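PDB 6KVR: fatty acid amide hydrolase from Candida albicans, which probably hydrolyses monocarboxylic acid amides to the carboxylate and ammonium, as a member of the amidase signature family. Local coordinates for residues L352-P357 / E512-Y517. Numbering follows the deposited sequence.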
loop_
_atom_site.group_PDB
_atom_site.type_symbol
_atom_site.label_atom_id
_atom_site.label_comp_id
_atom_site.label_asym_id
_atom_site.label_seq_id
_atom_site.Cartn_x
_atom_site.Cartn_y
_atom_site.Cartn_z
ATOM N N LEU A 352 14.042 -9.990 -23.412
ATOM C CA LEU A 352 15.072 -10.686 -22.651
ATOM C C LEU A 352 15.282 -12.119 -23.111
ATOM O O LEU A 352 16.412 -12.504 -23.422
ATOM C CB LEU A 352 14.725 -10.673 -21.152
ATOM C CG LEU A 352 14.429 -9.273 -20.624
ATOM C CD1 LEU A 352 14.125 -9.305 -19.149
ATOM C CD2 LEU A 352 15.603 -8.339 -20.917
ATOM N N VAL A 353 14.223 -12.928 -23.150
ATOM C CA VAL A 353 14.331 -14.344 -23.468
ATOM C C VAL A 353 13.258 -14.696 -24.495
ATOM O O VAL A 353 12.056 -14.613 -24.206
ATOM C CB VAL A 353 14.208 -15.234 -22.215
ATOM C CG1 VAL A 353 14.342 -16.712 -22.590
ATOM C CG2 VAL A 353 15.270 -14.856 -21.160
ATOM N N ARG A 354 13.702 -15.120 -25.676
ATOM C CA ARG A 354 12.814 -15.583 -26.731
ATOM C C ARG A 354 11.995 -16.782 -26.258
ATOM O O ARG A 354 12.490 -17.639 -25.521
ATOM C CB ARG A 354 13.660 -15.942 -27.960
ATOM C CG ARG A 354 12.925 -16.632 -29.104
ATOM C CD ARG A 354 13.892 -17.063 -30.203
ATOM N NE ARG A 354 14.885 -18.024 -29.734
ATOM C CZ ARG A 354 15.667 -18.741 -30.534
ATOM N NH1 ARG A 354 15.574 -18.649 -31.853
ATOM N NH2 ARG A 354 16.560 -19.574 -30.000
ATOM N N VAL A 355 10.724 -16.835 -26.675
ATOM C CA VAL A 355 9.846 -17.928 -26.279
ATOM C C VAL A 355 10.016 -19.071 -27.270
ATOM O O VAL A 355 10.482 -18.881 -28.398
ATOM C CB VAL A 355 8.358 -17.498 -26.165
ATOM C CG1 VAL A 355 8.198 -16.365 -25.164
ATOM C CG2 VAL A 355 7.778 -17.093 -27.525
ATOM N N SER A 356 9.651 -20.276 -26.825
ATOM C CA SER A 356 9.796 -21.494 -27.604
ATOM C C SER A 356 8.607 -21.672 -28.548
ATOM O O SER A 356 7.584 -21.000 -28.402
ATOM C CB SER A 356 9.937 -22.683 -26.657
ATOM O OG SER A 356 8.668 -23.085 -26.174
ATOM N N PRO A 357 8.713 -22.582 -29.521
ATOM C CA PRO A 357 7.700 -22.676 -30.590
ATOM C C PRO A 357 6.274 -22.853 -30.089
ATOM O O PRO A 357 5.369 -22.200 -30.629
ATOM C CB PRO A 357 8.167 -23.889 -31.405
ATOM C CG PRO A 357 9.668 -23.773 -31.320
ATOM C CD PRO A 357 9.943 -23.316 -29.894
ATOM N N GLU A 512 14.335 -22.928 -39.491
ATOM C CA GLU A 512 15.695 -22.669 -39.954
ATOM C C GLU A 512 16.085 -21.220 -39.712
ATOM O O GLU A 512 17.244 -20.925 -39.401
ATOM C CB GLU A 512 15.830 -23.025 -41.437
ATOM C CG GLU A 512 17.274 -23.138 -41.949
ATOM C CD GLU A 512 17.978 -24.424 -41.522
ATOM O OE1 GLU A 512 17.848 -24.845 -40.350
ATOM O OE2 GLU A 512 18.660 -25.029 -42.376
ATOM N N GLU A 513 15.126 -20.304 -39.834
ATOM C CA GLU A 513 15.370 -18.933 -39.409
ATOM C C GLU A 513 15.651 -18.863 -37.909
ATOM O O GLU A 513 16.474 -18.058 -37.466
ATOM C CB GLU A 513 14.177 -18.052 -39.774
ATOM C CG GLU A 513 14.422 -16.550 -39.594
ATOM C CD GLU A 513 15.590 -16.028 -40.439
ATOM O OE1 GLU A 513 15.795 -16.540 -41.570
ATOM O OE2 GLU A 513 16.288 -15.090 -39.980
ATOM N N ASP A 514 14.981 -19.698 -37.109
ATOM C CA ASP A 514 15.255 -19.700 -35.674
ATOM C C ASP A 514 16.697 -20.098 -35.377
ATOM O O ASP A 514 17.274 -19.612 -34.400
ATOM C CB ASP A 514 14.294 -20.640 -34.932
ATOM C CG ASP A 514 12.852 -20.122 -34.893
ATOM O OD1 ASP A 514 12.637 -18.892 -34.879
ATOM O OD2 ASP A 514 11.918 -20.954 -34.884
ATOM N N THR A 515 17.299 -20.974 -36.197
ATOM C CA THR A 515 18.609 -21.519 -35.834
ATOM C C THR A 515 19.726 -20.500 -35.990
ATOM O O THR A 515 20.813 -20.708 -35.443
ATOM C CB THR A 515 18.950 -22.790 -36.655
ATOM O OG1 THR A 515 18.825 -22.524 -38.056
ATOM C CG2 THR A 515 18.030 -23.944 -36.306
ATOM N N LYS A 516 19.484 -19.400 -36.694
ATOM C CA LYS A 516 20.465 -18.330 -36.803
ATOM C C LYS A 516 20.186 -17.188 -35.830
ATOM O O LYS A 516 20.700 -16.080 -36.014
ATOM C CB LYS A 516 20.524 -17.812 -38.236
ATOM C CG LYS A 516 19.158 -17.722 -38.837
ATOM C CD LYS A 516 19.097 -18.217 -40.274
ATOM C CE LYS A 516 19.392 -17.098 -41.274
ATOM N NZ LYS A 516 19.262 -17.578 -42.676
ATOM N N TYR A 517 19.427 -17.452 -34.771
ATOM C CA TYR A 517 19.228 -16.478 -33.709
ATOM C C TYR A 517 20.540 -16.206 -32.971
ATOM O O TYR A 517 21.334 -17.118 -32.711
ATOM C CB TYR A 517 18.152 -16.996 -32.752
ATOM C CG TYR A 517 17.665 -16.000 -31.726
ATOM C CD1 TYR A 517 16.862 -14.920 -32.095
ATOM C CD2 TYR A 517 17.990 -16.151 -30.385
ATOM C CE1 TYR A 517 16.409 -14.004 -31.148
ATOM C CE2 TYR A 517 17.540 -15.254 -29.430
ATOM C CZ TYR A 517 16.753 -14.184 -29.813
ATOM O OH TYR A 517 16.327 -13.301 -28.852
HETATM O O HOH W 1 13.726 -17.055 -33.544
HETATM O O HOH W 2 18.391 -21.177 -31.862
#
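The nearest CA atoms across the contact, those of R354 and Y517, are 9.5 Å apart, so the loop before helix 357-372 and the short turn of helix 512-515 meet through side chains. The R354 side chain slides past Y517 in the opposite direction. Its guanidinium lies flat on the ring, with planes 15° apart and centres 4.0 Å apart, an off-centre cation-pi stack. CD sits almost squarely above the ring, 3.9 Å from its centroid, adding a CH-pi contact. The bend at chi3 (61°) turns the guanidinium from there toward the CG end of the ring, and NH1 comes 3.2 Å from Y517 CB. NH1 also donates to D514 O, which lies close to the guanidinium plane, 3.2 Å away with an N-H...O angle of 152°. Y517 N reaches the same oxygen from the opposite face of the carbonyl plane. One water links NH1 to D514 OD1, and a second links NH2 to D514 O. NE donates to N528 OD1, and R354 N and Y517 OH both bond E524 OE2, on helix 522-529; D514 OD2 salt-bridges R360. Stacking and in-plane bonds should thus restrict guanidinium rotation, joining loop and turn at the surface, away from the predicted active site.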